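Local atomic coordinates of phenylalanine--tRNA ligase beta subunit (Bacteroides fragilis, PDB entry 3IG2), a protein that forms, with the alpha subunit, the tetrameric synthetase that attaches L-phenylalanine to tRNA(Phe) at the expense of ATP, and is represented here by its core domain. Residues N11-Q16 / F87-C92; T31-Y36 / L47-N52; K122-S127 / V188-L193; A142-I147 / Y203-N208. All coordinates share one frame; numbering follows the deposited sequence.

Contact 1 of 4, residues N11-Q16 / F87-C92; sequences NLVAEQ and FEFGNC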
loop_
_atom_site.group_PDB
_atom_site.type_symbol
_atom_site.label_atom_id
_atom_site.label_comp_id
_atom_site.label_asym_id
_atom_site.label_seq_id
_atom_site.Cartn_x
_atom_site.Cartn_y
_atom_site.Cartn_z
ATOM N N ASN B 11 -0.107 7.451 -20.777
ATOM C CA ASN B 11 -0.736 6.302 -20.144
ATOM C C ASN B 11 0.084 5.863 -18.926
ATOM O O ASN B 11 -0.482 5.609 -17.853
ATOM C CB ASN B 11 -0.916 5.147 -21.136
ATOM C CG ASN B 11 -1.477 3.891 -20.468
ATOM O OD1 ASN B 11 -2.619 3.886 -19.983
ATOM N ND2 ASN B 11 -0.670 2.826 -20.429
ATOM N N LEU B 12 1.410 5.818 -19.085
ATOM C CA LEU B 12 2.306 5.387 -18.017
ATOM C C LEU B 12 2.190 6.338 -16.814
ATOM O O LEU B 12 2.091 5.896 -15.666
ATOM C CB LEU B 12 3.739 5.331 -18.535
ATOM C CG LEU B 12 4.474 4.006 -18.845
ATOM C CD1 LEU B 12 3.597 2.729 -18.911
ATOM C CD2 LEU B 12 5.369 4.145 -20.094
ATOM N N VAL B 13 2.174 7.642 -17.089
ATOM C CA VAL B 13 2.045 8.650 -16.019
ATOM C C VAL B 13 0.689 8.600 -15.324
ATOM O O VAL B 13 0.620 8.730 -14.096
ATOM C CB VAL B 13 2.386 10.070 -16.524
ATOM C CG1 VAL B 13 2.002 11.133 -15.503
ATOM C CG2 VAL B 13 3.901 10.165 -16.813
ATOM N N ALA B 14 -0.368 8.359 -16.105
ATOM C CA ALA B 14 -1.717 8.193 -15.577
ATOM C C ALA B 14 -1.799 6.991 -14.646
ATOM O O ALA B 14 -2.374 7.093 -13.551
ATOM C CB ALA B 14 -2.731 8.062 -16.702
ATOM N N GLU B 15 -1.236 5.862 -15.076
ATOM C CA GLU B 15 -1.225 4.643 -14.266
ATOM C C GLU B 15 -0.469 4.865 -12.960
ATOM O O GLU B 15 -0.901 4.400 -11.895
ATOM C CB GLU B 15 -0.626 3.470 -15.049
ATOM C CG GLU B 15 -1.396 3.130 -16.340
ATOM C CD GLU B 15 -0.860 1.886 -17.061
ATOM O OE1 GLU B 15 0.315 1.521 -16.831
ATOM O OE2 GLU B 15 -1.614 1.259 -17.848
ATOM N N GLN B 16 0.653 5.586 -13.041
ATOM C CA GLN B 16 1.450 5.885 -11.862
ATOM C C GLN B 16 0.697 6.779 -10.883
ATOM O O GLN B 16 0.675 6.508 -9.679
ATOM C CB GLN B 16 2.754 6.550 -12.251
ATOM C CG GLN B 16 3.581 6.988 -11.066
ATOM C CD GLN B 16 4.864 7.649 -11.503
ATOM O OE1 GLN B 16 5.000 8.871 -11.430
ATOM N NE2 GLN B 16 5.791 6.856 -12.008
ATOM N N PHE B 87 -5.656 14.862 -11.358
ATOM C CA PHE B 87 -4.809 15.240 -12.466
ATOM C C PHE B 87 -5.626 15.381 -13.738
ATOM O O PHE B 87 -6.682 14.757 -13.880
ATOM C CB PHE B 87 -3.616 14.278 -12.651
ATOM C CG PHE B 87 -3.977 12.926 -13.189
ATOM C CD1 PHE B 87 -3.913 12.668 -14.550
ATOM C CD2 PHE B 87 -4.327 11.882 -12.321
ATOM C CE1 PHE B 87 -4.231 11.413 -15.057
ATOM C CE2 PHE B 87 -4.662 10.621 -12.819
ATOM C CZ PHE B 87 -4.615 10.377 -14.191
ATOM N N GLU B 88 -5.132 16.204 -14.660
ATOM C CA GLU B 88 -5.823 16.402 -15.910
ATOM C C GLU B 88 -4.813 16.623 -17.003
ATOM O O GLU B 88 -3.883 17.389 -16.821
ATOM C CB GLU B 88 -6.801 17.577 -15.811
ATOM C CG GLU B 88 -7.462 17.931 -17.156
ATOM C CD GLU B 88 -8.527 18.999 -17.015
ATOM O OE1 GLU B 88 -8.571 19.639 -15.928
ATOM O OE2 GLU B 88 -9.322 19.183 -17.982
ATOM N N PHE B 89 -4.978 15.899 -18.113
ATOM C CA PHE B 89 -4.303 16.234 -19.358
ATOM C C PHE B 89 -5.243 17.068 -20.222
ATOM O O PHE B 89 -6.410 16.713 -20.399
ATOM C CB PHE B 89 -3.961 14.984 -20.134
ATOM C CG PHE B 89 -2.852 14.189 -19.546
ATOM C CD1 PHE B 89 -1.556 14.426 -19.920
ATOM C CD2 PHE B 89 -3.118 13.171 -18.648
ATOM C CE1 PHE B 89 -0.512 13.706 -19.385
ATOM C CE2 PHE B 89 -2.079 12.413 -18.099
ATOM C CZ PHE B 89 -0.757 12.691 -18.475
ATOM N N GLY B 90 -4.743 18.166 -20.769
ATOM C CA GLY B 90 -5.586 18.980 -21.629
ATOM C C GLY B 90 -4.840 20.052 -22.391
ATOM O O GLY B 90 -3.736 20.453 -22.006
ATOM N N ASN B 91 -5.443 20.501 -23.485
ATOM C CA ASN B 91 -4.921 21.646 -24.212
ATOM C C ASN B 91 -5.314 22.943 -23.540
ATOM O O ASN B 91 -6.430 23.044 -22.999
ATOM C CB ASN B 91 -5.467 21.677 -25.632
ATOM C CG ASN B 91 -4.889 20.556 -26.518
ATOM O OD1 ASN B 91 -5.639 19.807 -27.111
ATOM N ND2 ASN B 91 -3.574 20.458 -26.600
ATOM N N CYS B 92 -4.391 23.910 -23.600
ATOM C CA CYS B 92 -4.660 25.311 -23.319
ATOM C C CYS B 92 -4.368 26.108 -24.572
ATOM O O CYS B 92 -3.741 25.609 -25.482
ATOM C CB CYS B 92 -3.785 25.821 -22.165
ATOM S SG CYS B 92 -4.256 25.057 -20.629
#
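Phe87 turns its ring toward Ala14 with a chi1 of 72°, which sets CG between the backbone N and the carbonyl carbon, while Phe89, two residues on, has its CG opposite the carbonyl carbon and beside N (chi1 -72°) and offers its ring to Val13. The two aromatic side chains leave the same face of strand 85-95 and meet successive residues of helix 6-19. On Phe87 the far end of the ring does the touching: CZ lies 3.9 Å from Ala14 CB, and CE1 lies 4.0 Å from that same CB. CZ is also 3.9 Å from Ala14 CA, so the ring end reaches the helix backbone as well as the methyl. Phe89 makes the looser contact, its CZ 4.3 Å from Val13 CG1. Further along the same helix, Phe87 also packs on Leu17 and Val18, and Phe89 meets Trp209 edge-to-face. The backbone of Phe87 bonds to Asn23 and Ile25. Every touching atom across this pair of segments is carbon, and the summed buried surface is a modest 145 Å². Helix and strand are therefore joined here by shape and by exclusion of water, with no directional bond between them.

Contact 2 of 4, residues T31-Y36 / L47-N52; sequences TRAAYY and LVMLLN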
loop_
_atom_site.group_PDB
_atom_site.type_symbol
_atom_site.label_atom_id
_atom_site.label_comp_id
_atom_site.label_asym_id
_atom_site.label_seq_id
_atom_site.Cartn_x
_atom_site.Cartn_y
_atom_site.Cartn_z
ATOM N N THR B 31 -14.291 28.573 -21.028
ATOM C CA THR B 31 -14.196 29.074 -19.657
ATOM C C THR B 31 -14.561 30.571 -19.539
ATOM O O THR B 31 -15.055 31.182 -20.507
ATOM C CB THR B 31 -12.786 28.787 -19.095
ATOM O OG1 THR B 31 -12.778 28.960 -17.676
ATOM C CG2 THR B 31 -11.762 29.713 -19.722
ATOM N N ARG B 32 -14.284 31.135 -18.364
ATOM C CA ARG B 32 -14.680 32.500 -17.954
ATOM C C ARG B 32 -13.496 33.477 -18.015
ATOM O O ARG B 32 -12.529 33.361 -17.246
ATOM C CB ARG B 32 -15.245 32.426 -16.529
ATOM C CG ARG B 32 -15.548 33.736 -15.832
ATOM C CD ARG B 32 -16.452 33.447 -14.637
ATOM N NE ARG B 32 -16.590 34.551 -13.679
ATOM C CZ ARG B 32 -17.374 35.626 -13.839
ATOM N NH1 ARG B 32 -18.103 35.795 -14.943
ATOM N NH2 ARG B 32 -17.420 36.559 -12.894
ATOM N N ALA B 33 -13.576 34.436 -18.941
ATOM C CA ALA B 33 -12.533 35.442 -19.137
ATOM C C ALA B 33 -12.202 36.219 -17.830
ATOM O O ALA B 33 -11.051 36.592 -17.591
ATOM C CB ALA B 33 -12.951 36.429 -20.275
ATOM N N ALA B 34 -13.210 36.417 -16.979
ATOM C CA ALA B 34 -13.054 37.219 -15.763
ATOM C C ALA B 34 -12.132 36.546 -14.747
ATOM O O ALA B 34 -11.584 37.215 -13.885
ATOM C CB ALA B 34 -14.418 37.547 -15.144
ATOM N N TYR B 35 -11.931 35.232 -14.872
ATOM C CA TYR B 35 -10.958 34.551 -14.048
ATOM C C TYR B 35 -9.564 35.148 -14.261
ATOM O O TYR B 35 -8.742 35.138 -13.370
ATOM C CB TYR B 35 -10.888 33.073 -14.402
ATOM C CG TYR B 35 -12.030 32.174 -13.959
ATOM C CD1 TYR B 35 -12.893 32.531 -12.916
ATOM C CD2 TYR B 35 -12.206 30.930 -14.575
ATOM C CE1 TYR B 35 -13.895 31.657 -12.494
ATOM C CE2 TYR B 35 -13.197 30.042 -14.163
ATOM C CZ TYR B 35 -14.031 30.419 -13.123
ATOM O OH TYR B 35 -15.007 29.565 -12.734
ATOM N N TYR B 36 -9.310 35.676 -15.452
ATOM C CA TYR B 36 -7.983 36.156 -15.806
ATOM C C TYR B 36 -7.752 37.648 -15.485
ATOM O O TYR B 36 -6.660 38.171 -15.695
ATOM C CB TYR B 36 -7.717 35.833 -17.287
ATOM C CG TYR B 36 -7.742 34.341 -17.564
ATOM C CD1 TYR B 36 -6.561 33.577 -17.508
ATOM C CD2 TYR B 36 -8.947 33.674 -17.845
ATOM C CE1 TYR B 36 -6.580 32.200 -17.740
ATOM C CE2 TYR B 36 -8.965 32.301 -18.080
ATOM C CZ TYR B 36 -7.778 31.572 -18.021
ATOM O OH TYR B 36 -7.802 30.216 -18.264
ATOM N N LEU B 47 -5.803 36.012 -23.914
ATOM C CA LEU B 47 -6.895 35.046 -23.989
ATOM C C LEU B 47 -7.373 34.894 -25.413
ATOM O O LEU B 47 -7.428 35.855 -26.159
ATOM C CB LEU B 47 -8.087 35.466 -23.127
ATOM C CG LEU B 47 -7.982 35.275 -21.615
ATOM C CD1 LEU B 47 -9.087 36.123 -20.929
ATOM C CD2 LEU B 47 -8.089 33.818 -21.269
ATOM N N VAL B 48 -7.747 33.677 -25.756
ATOM C CA VAL B 48 -8.377 33.397 -27.027
ATOM C C VAL B 48 -9.874 33.594 -26.840
ATOM O O VAL B 48 -10.539 32.718 -26.309
ATOM C CB VAL B 48 -8.072 31.934 -27.452
ATOM C CG1 VAL B 48 -8.763 31.580 -28.793
ATOM C CG2 VAL B 48 -6.575 31.727 -27.544
HETATM N N MSE B 49 -10.396 34.729 -27.306
HETATM C CA MSE B 49 -11.786 35.063 -27.103
HETATM C C MSE B 49 -12.660 34.449 -28.188
HETATM O O MSE B 49 -12.243 34.304 -29.359
HETATM C CB MSE B 49 -12.016 36.594 -27.054
HETATM C CG MSE B 49 -11.161 37.385 -26.062
HETATM SE SE MSE B 49 -11.538 36.901 -24.237
HETATM C CE MSE B 49 -13.354 37.667 -24.133
ATOM N N LEU B 50 -13.885 34.122 -27.783
ATOM C CA LEU B 50 -14.881 33.614 -28.707
ATOM C C LEU B 50 -15.529 34.747 -29.475
ATOM O O LEU B 50 -15.806 35.796 -28.912
ATOM C CB LEU B 50 -15.951 32.803 -27.965
ATOM C CG LEU B 50 -15.789 31.278 -27.933
ATOM C CD1 LEU B 50 -14.540 30.850 -27.254
ATOM C CD2 LEU B 50 -17.020 30.593 -27.303
ATOM N N LEU B 51 -15.774 34.515 -30.765
ATOM C CA LEU B 51 -16.593 35.427 -31.567
ATOM C C LEU B 51 -18.028 35.522 -31.041
ATOM O O LEU B 51 -18.590 36.623 -30.969
ATOM C CB LEU B 51 -16.604 34.997 -33.047
ATOM C CG LEU B 51 -17.366 35.948 -33.964
ATOM C CD1 LEU B 51 -16.760 37.301 -33.917
ATOM C CD2 LEU B 51 -17.380 35.415 -35.403
ATOM N N ASN B 52 -18.619 34.368 -30.696
ATOM C CA ASN B 52 -20.015 34.341 -30.280
ATOM C C ASN B 52 -20.103 33.680 -28.933
ATOM O O ASN B 52 -20.504 32.523 -28.845
ATOM C CB ASN B 52 -20.909 33.593 -31.290
ATOM C CG ASN B 52 -20.741 34.099 -32.708
ATOM O OD1 ASN B 52 -20.376 33.334 -33.596
ATOM N ND2 ASN B 52 -21.000 35.394 -32.930
#
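Ala33 and Leu47 bring the two backbones nearest, with their CA atoms 7.4 Å apart. Residues 33-36 form a short 3-10 turn, tied by Tyr36 N to Ala33 O at 2.9 Å, whereas 47-50 runs extended, with a weakly bonded strand at about 48-49. The turn points Ala33 and Tyr36 at Leu47, and the leucine answers with both its methyl groups. Leu47 CD2 sits over one face of the Tyr36 ring, 3.6 Å from the centroid and 14° off the ring normal, which is the geometry of a CH-pi contact. Tyr36 CD2 is the ring atom nearest to Leu47 CD2, at 3.5 Å. The other branch, Leu47 CD1, reaches the start of the turn and lies 3.9 Å from Ala33 CB; it also touches Tyr36 CB, so the fork of the leucine straddles the two residues. Met49, a selenomethionine, adds a contact at the solvent-exposed margin: its chain bends at chi2 (-64°) and chi3 (-69°), folding the terminal methyl back until CE is 4.1 Å from Ala33 CB. The tyrosine hydroxyl is held beyond these segments, hydrogen-bonded to Gln63 N, which ties down the far end of the ring whose face Leu47 covers. Strand 60-61 runs between strands 30-31 and 48-49 in the small antiparallel sheet, and its Cys60 touches Ala33, Leu47 and Met49; Phe67 of helix 66-75 meets the Tyr36 ring edge-to-face.

Contact 3 of 4, residues K122-S127 / V188-L193; sequences KMVSNS and VTKKML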
loop_
_atom_site.group_PDB
_atom_site.type_symbol
_atom_site.label_atom_id
_atom_site.label_comp_id
_atom_site.label_asym_id
_atom_site.label_seq_id
_atom_site.Cartn_x
_atom_site.Cartn_y
_atom_site.Cartn_z
ATOM N N LYS B 122 -4.511 20.836 4.336
ATOM C CA LYS B 122 -5.247 21.133 5.543
ATOM C C LYS B 122 -6.242 22.222 5.263
ATOM O O LYS B 122 -6.084 23.007 4.315
ATOM C CB LYS B 122 -4.308 21.626 6.638
ATOM C CG LYS B 122 -3.623 22.953 6.304
ATOM C CD LYS B 122 -2.756 23.499 7.438
ATOM C CE LYS B 122 -1.427 22.789 7.538
ATOM N NZ LYS B 122 -0.520 23.100 6.402
HETATM N N MSE B 123 -7.234 22.305 6.139
HETATM C CA MSE B 123 -8.176 23.406 6.121
HETATM C C MSE B 123 -7.404 24.723 6.252
HETATM O O MSE B 123 -6.461 24.816 7.021
HETATM C CB MSE B 123 -9.159 23.234 7.259
HETATM C CG MSE B 123 -10.228 24.288 7.345
HETATM SE SE MSE B 123 -11.419 23.854 8.813
HETATM C CE MSE B 123 -10.437 24.690 10.259
ATOM N N VAL B 124 -7.767 25.714 5.441
ATOM C CA VAL B 124 -7.206 27.051 5.568
ATOM C C VAL B 124 -7.425 27.565 7.001
ATOM O O VAL B 124 -8.519 27.481 7.538
ATOM C CB VAL B 124 -7.852 28.006 4.529
ATOM C CG1 VAL B 124 -7.375 29.457 4.724
ATOM C CG2 VAL B 124 -7.569 27.503 3.089
ATOM N N SER B 125 -6.360 28.051 7.627
ATOM C CA SER B 125 -6.448 28.576 8.988
ATOM C C SER B 125 -5.355 29.627 9.205
ATOM O O SER B 125 -4.505 29.831 8.346
ATOM C CB SER B 125 -6.349 27.446 10.036
ATOM O OG SER B 125 -5.000 27.162 10.410
ATOM N N ASN B 126 -5.416 30.305 10.339
ATOM C CA ASN B 126 -4.446 31.335 10.694
ATOM C C ASN B 126 -3.513 30.819 11.782
ATOM O O ASN B 126 -2.926 31.592 12.529
ATOM C CB ASN B 126 -5.169 32.599 11.178
ATOM C CG ASN B 126 -6.162 32.314 12.303
ATOM O OD1 ASN B 126 -6.173 31.232 12.885
ATOM N ND2 ASN B 126 -6.988 33.298 12.617
ATOM N N SER B 127 -3.394 29.502 11.876
ATOM C CA SER B 127 -2.626 28.903 12.947
ATOM C C SER B 127 -1.132 28.889 12.564
ATOM O O SER B 127 -0.798 28.963 11.375
ATOM C CB SER B 127 -3.190 27.511 13.253
ATOM O OG SER B 127 -2.175 26.576 13.544
ATOM N N VAL B 188 -1.059 27.307 -3.856
ATOM C CA VAL B 188 -1.967 28.278 -4.451
ATOM C C VAL B 188 -2.249 29.391 -3.442
ATOM O O VAL B 188 -2.407 29.111 -2.272
ATOM C CB VAL B 188 -3.300 27.606 -4.944
ATOM C CG1 VAL B 188 -4.352 28.636 -5.401
ATOM C CG2 VAL B 188 -3.024 26.603 -6.034
ATOM N N THR B 189 -2.302 30.642 -3.891
ATOM C CA THR B 189 -2.588 31.764 -2.979
ATOM C C THR B 189 -3.939 31.607 -2.258
ATOM O O THR B 189 -4.906 31.099 -2.817
ATOM C CB THR B 189 -2.571 33.148 -3.685
ATOM O OG1 THR B 189 -3.724 33.287 -4.520
ATOM C CG2 THR B 189 -1.310 33.349 -4.512
ATOM N N LYS B 190 -3.974 32.023 -0.997
ATOM C CA LYS B 190 -5.195 32.073 -0.211
ATOM C C LYS B 190 -6.326 32.869 -0.887
ATOM O O LYS B 190 -7.485 32.434 -0.887
ATOM C CB LYS B 190 -4.875 32.686 1.143
ATOM C CG LYS B 190 -4.951 31.692 2.283
ATOM C CD LYS B 190 -3.921 30.579 2.201
ATOM C CE LYS B 190 -3.767 29.901 3.571
ATOM N NZ LYS B 190 -3.507 30.863 4.694
ATOM N N LYS B 191 -5.984 34.028 -1.453
ATOM C CA LYS B 191 -6.953 34.863 -2.166
ATOM C C LYS B 191 -7.646 34.029 -3.243
ATOM O O LYS B 191 -8.862 34.034 -3.367
ATOM C CB LYS B 191 -6.261 36.116 -2.736
ATOM C CG LYS B 191 -6.982 36.832 -3.885
ATOM C CD LYS B 191 -6.447 38.271 -4.040
ATOM C CE LYS B 191 -7.141 39.002 -5.180
ATOM N NZ LYS B 191 -6.591 40.385 -5.391
HETATM N N MSE B 192 -6.870 33.256 -3.985
HETATM C CA MSE B 192 -7.441 32.422 -5.037
HETATM C C MSE B 192 -8.318 31.267 -4.563
HETATM O O MSE B 192 -9.316 30.961 -5.196
HETATM C CB MSE B 192 -6.326 31.904 -5.928
HETATM C CG MSE B 192 -5.954 32.974 -6.891
HETATM SE SE MSE B 192 -6.915 32.579 -8.497
HETATM C CE MSE B 192 -5.540 31.241 -8.842
ATOM N N LEU B 193 -7.944 30.619 -3.469
ATOM C CA LEU B 193 -8.791 29.581 -2.894
ATOM C C LEU B 193 -10.153 30.180 -2.529
ATOM O O LEU B 193 -11.203 29.590 -2.782
ATOM C CB LEU B 193 -8.120 29.012 -1.632
ATOM C CG LEU B 193 -6.741 28.411 -1.864
ATOM C CD1 LEU B 193 -6.082 28.008 -0.556
ATOM C CD2 LEU B 193 -6.881 27.243 -2.786
#
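A lysine makes its main contact here through its carbon chain: Lys190 reaches Val124 and the two side chains meet tip to tip, with Lys190 CE 3.8 Å from Val124 CG1. The chain is bent at chi2 (65°) and chi4 (-52°), and Lys190 CG lies 4.1 Å from Val124 CG1. Lys190 NZ lies 3.9 Å from Ser125 O, too far for a hydrogen bond, although some electrostatic attraction is possible. Val124 divides its methyls between two partners. CG2 turns to the buried Leu193, crossing its side chain at a slant, 4.0 Å from CD1, while CG1 takes the more exposed Lys190. Lys190 and Leu193, three positions apart, lie on the same side of helix 190-195, and the valine spans both. Each segment is also shaped from within. Thr189 is the N-cap of the helix, its OG1 accepting from Met192 N at 3.2 Å, and Ser125 OG accepts from Ser127 N in an ST turn. Val124 is further tied by backbone bonding to Asp199, and the neighbouring Lys122 and Met123 pack against His156 and Lys177 of another subunit. The arrangement is a loop laid against the first turn of a capped helix, where the chain leaving strand 109-121 passes the short helix that links strands 181-188 and 200-207.

Contact 4 of 4, residues A142-I147 / Y203-N208; sequences AYVENI and YYADLN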
loop_
_atom_site.group_PDB
_atom_site.type_symbol
_atom_site.label_atom_id
_atom_site.label_comp_id
_atom_site.label_asym_id
_atom_site.label_seq_id
_atom_site.Cartn_x
_atom_site.Cartn_y
_atom_site.Cartn_z
ATOM N N ALA B 142 7.805 15.590 -4.898
ATOM C CA ALA B 142 8.020 14.117 -5.088
ATOM C C ALA B 142 7.196 13.540 -6.290
ATOM O O ALA B 142 7.613 12.663 -7.049
ATOM C CB ALA B 142 7.768 13.286 -3.753
ATOM N N TYR B 143 5.884 13.953 -6.355
ATOM C CA TYR B 143 5.042 13.476 -7.458
ATOM C C TYR B 143 5.615 13.976 -8.792
ATOM O O TYR B 143 5.670 13.245 -9.782
ATOM C CB TYR B 143 3.564 13.899 -7.282
ATOM C CG TYR B 143 2.853 13.351 -6.044
ATOM C CD1 TYR B 143 2.576 11.985 -5.915
ATOM C CD2 TYR B 143 2.437 14.210 -5.016
ATOM C CE1 TYR B 143 1.919 11.492 -4.778
ATOM C CE2 TYR B 143 1.785 13.727 -3.880
ATOM C CZ TYR B 143 1.524 12.374 -3.774
ATOM O OH TYR B 143 0.871 11.923 -2.648
ATOM N N VAL B 144 6.066 15.221 -8.817
ATOM C CA VAL B 144 6.660 15.809 -10.023
ATOM C C VAL B 144 7.965 15.084 -10.371
ATOM O O VAL B 144 8.199 14.760 -11.523
ATOM C CB VAL B 144 6.826 17.364 -9.919
ATOM C CG1 VAL B 144 7.517 17.866 -11.258
ATOM C CG2 VAL B 144 5.510 18.099 -9.646
ATOM N N GLU B 145 8.783 14.785 -9.363
ATOM C CA GLU B 145 10.090 14.138 -9.591
ATOM C C GLU B 145 9.887 12.755 -10.215
ATOM O O GLU B 145 10.595 12.358 -11.143
ATOM C CB GLU B 145 10.879 14.009 -8.297
ATOM C CG GLU B 145 11.985 12.943 -8.413
ATOM C CD GLU B 145 13.098 13.093 -7.429
ATOM O OE1 GLU B 145 12.944 13.782 -6.416
ATOM O OE2 GLU B 145 14.164 12.491 -7.672
ATOM N N ASN B 146 8.879 12.039 -9.722
ATOM C CA ASN B 146 8.619 10.676 -10.177
ATOM C C ASN B 146 8.005 10.639 -11.565
ATOM O O ASN B 146 8.242 9.694 -12.341
ATOM C CB ASN B 146 7.798 9.920 -9.138
ATOM C CG ASN B 146 8.636 9.530 -7.941
ATOM O OD1 ASN B 146 9.831 9.230 -8.088
ATOM N ND2 ASN B 146 8.032 9.541 -6.749
ATOM N N ILE B 147 7.255 11.687 -11.891
ATOM C CA ILE B 147 6.804 11.885 -13.264
ATOM C C ILE B 147 8.008 12.116 -14.162
ATOM O O ILE B 147 8.133 11.460 -15.210
ATOM C CB ILE B 147 5.790 13.037 -13.410
ATOM C CG1 ILE B 147 4.458 12.631 -12.788
ATOM C CG2 ILE B 147 5.530 13.320 -14.871
ATOM C CD1 ILE B 147 3.526 13.782 -12.553
ATOM N N TYR B 203 -2.201 22.437 -3.545
ATOM C CA TYR B 203 -0.851 22.422 -4.107
ATOM C C TYR B 203 -1.068 22.000 -5.535
ATOM O O TYR B 203 -1.762 21.018 -5.795
ATOM C CB TYR B 203 0.054 21.462 -3.322
ATOM C CG TYR B 203 -0.203 21.631 -1.855
ATOM C CD1 TYR B 203 -0.611 20.564 -1.065
ATOM C CD2 TYR B 203 -0.127 22.900 -1.266
ATOM C CE1 TYR B 203 -0.902 20.745 0.276
ATOM C CE2 TYR B 203 -0.410 23.086 0.069
ATOM C CZ TYR B 203 -0.796 22.007 0.829
ATOM O OH TYR B 203 -1.085 22.210 2.141
ATOM N N TYR B 204 -0.521 22.792 -6.453
ATOM C CA TYR B 204 -0.841 22.694 -7.861
ATOM C C TYR B 204 0.433 22.627 -8.672
ATOM O O TYR B 204 1.369 23.399 -8.426
ATOM C CB TYR B 204 -1.671 23.929 -8.295
ATOM C CG TYR B 204 -1.837 24.083 -9.779
ATOM C CD1 TYR B 204 -2.608 23.178 -10.509
ATOM C CD2 TYR B 204 -1.241 25.145 -10.460
ATOM C CE1 TYR B 204 -2.761 23.312 -11.858
ATOM C CE2 TYR B 204 -1.400 25.296 -11.823
ATOM C CZ TYR B 204 -2.150 24.366 -12.525
ATOM O OH TYR B 204 -2.334 24.512 -13.886
ATOM N N ALA B 205 0.453 21.732 -9.652
ATOM C CA ALA B 205 1.584 21.631 -10.595
ATOM C C ALA B 205 1.084 21.749 -12.025
ATOM O O ALA B 205 0.027 21.198 -12.368
ATOM C CB ALA B 205 2.364 20.285 -10.394
ATOM N N ASP B 206 1.831 22.463 -12.854
ATOM C CA ASP B 206 1.517 22.548 -14.279
ATOM C C ASP B 206 2.765 22.079 -15.004
ATOM O O ASP B 206 3.804 22.719 -14.942
ATOM C CB ASP B 206 1.155 23.988 -14.650
ATOM C CG ASP B 206 0.976 24.221 -16.161
ATOM O OD1 ASP B 206 1.093 23.314 -16.999
ATOM O OD2 ASP B 206 0.711 25.366 -16.538
ATOM N N LEU B 207 2.675 20.948 -15.683
ATOM C CA LEU B 207 3.815 20.467 -16.473
ATOM C C LEU B 207 3.499 20.700 -17.938
ATOM O O LEU B 207 2.409 20.330 -18.415
ATOM C CB LEU B 207 4.075 18.989 -16.238
ATOM C CG LEU B 207 4.734 18.542 -14.929
ATOM C CD1 LEU B 207 3.928 18.964 -13.697
ATOM C CD2 LEU B 207 4.984 17.038 -14.959
ATOM N N ASN B 208 4.449 21.315 -18.632
ATOM C CA ASN B 208 4.352 21.588 -20.058
ATOM C C ASN B 208 4.758 20.340 -20.827
ATOM O O ASN B 208 5.909 20.169 -21.230
ATOM C CB ASN B 208 5.191 22.830 -20.424
ATOM C CG ASN B 208 4.896 24.019 -19.498
ATOM O OD1 ASN B 208 3.922 24.763 -19.684
ATOM N ND2 ASN B 208 5.731 24.190 -18.482
#
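Val144 points its CB from helix 134-150 toward strand 200-207, and from there the side chain divides. CG1 lies anti to the backbone N (chi1 178°), which leaves CG2 beside that N as the branch that works across the contact. CG2 meets Ala205 CB at 3.9 Å and, more loosely, Leu207 CD1 at 4.4 Å, so a single methyl bridges two residues on the same face of the strand. One turn further along the helix, Ile147 supplies the second point of contact through its branch methyl: CG2 is 3.8 Å from Leu207 CD2, and the two side chains cross at a slant. Leu207 therefore gives one methyl to each of the helix residues, CD1 to the valine and CD2 to the isoleucine. The backbones run nearly in the same direction, the local axes making an angle of 23° at a closest approach of 10.3 Å. Val144 and Ala205 have the nearest CA atoms, at 7.7 Å, where the partner is the small Ala205. All four touching residues are buried. Phe185 and Ala183 of strand 181-188 touch Ala205 and Leu207 respectively; Ile147 also touches Leu115 and Leu117, so the helix reaches strand 109-121 as well as 200-207. This is the layered packing of an alpha/beta domain, a helix laid along a largely antiparallel sheet, consistent with the class II synthetase-like fold to which this core domain's family clan belongs.

Contacts 1 and 4 set two helices on the same mixed sheet, with centres 11 Å apart, and they join directly where Val13 CG1 packs on Ile147 CG1 at 4.0 Å. Contact 3 meets contact 4 through the chain itself, since helix 190-195 leads into strand 200-207, and Val188 CG2 lies 3.8 Å from Tyr204 CB; their centres are 20 Å apart. Contact 2 belongs to the small three-stranded sheet, about 24 Å from contact 1 and 27 Å from contact 4 between centres, and touches none of the others. Contacts 1 and 3 fall on opposite sides of the chain's centre, and so do contacts 2 and 4.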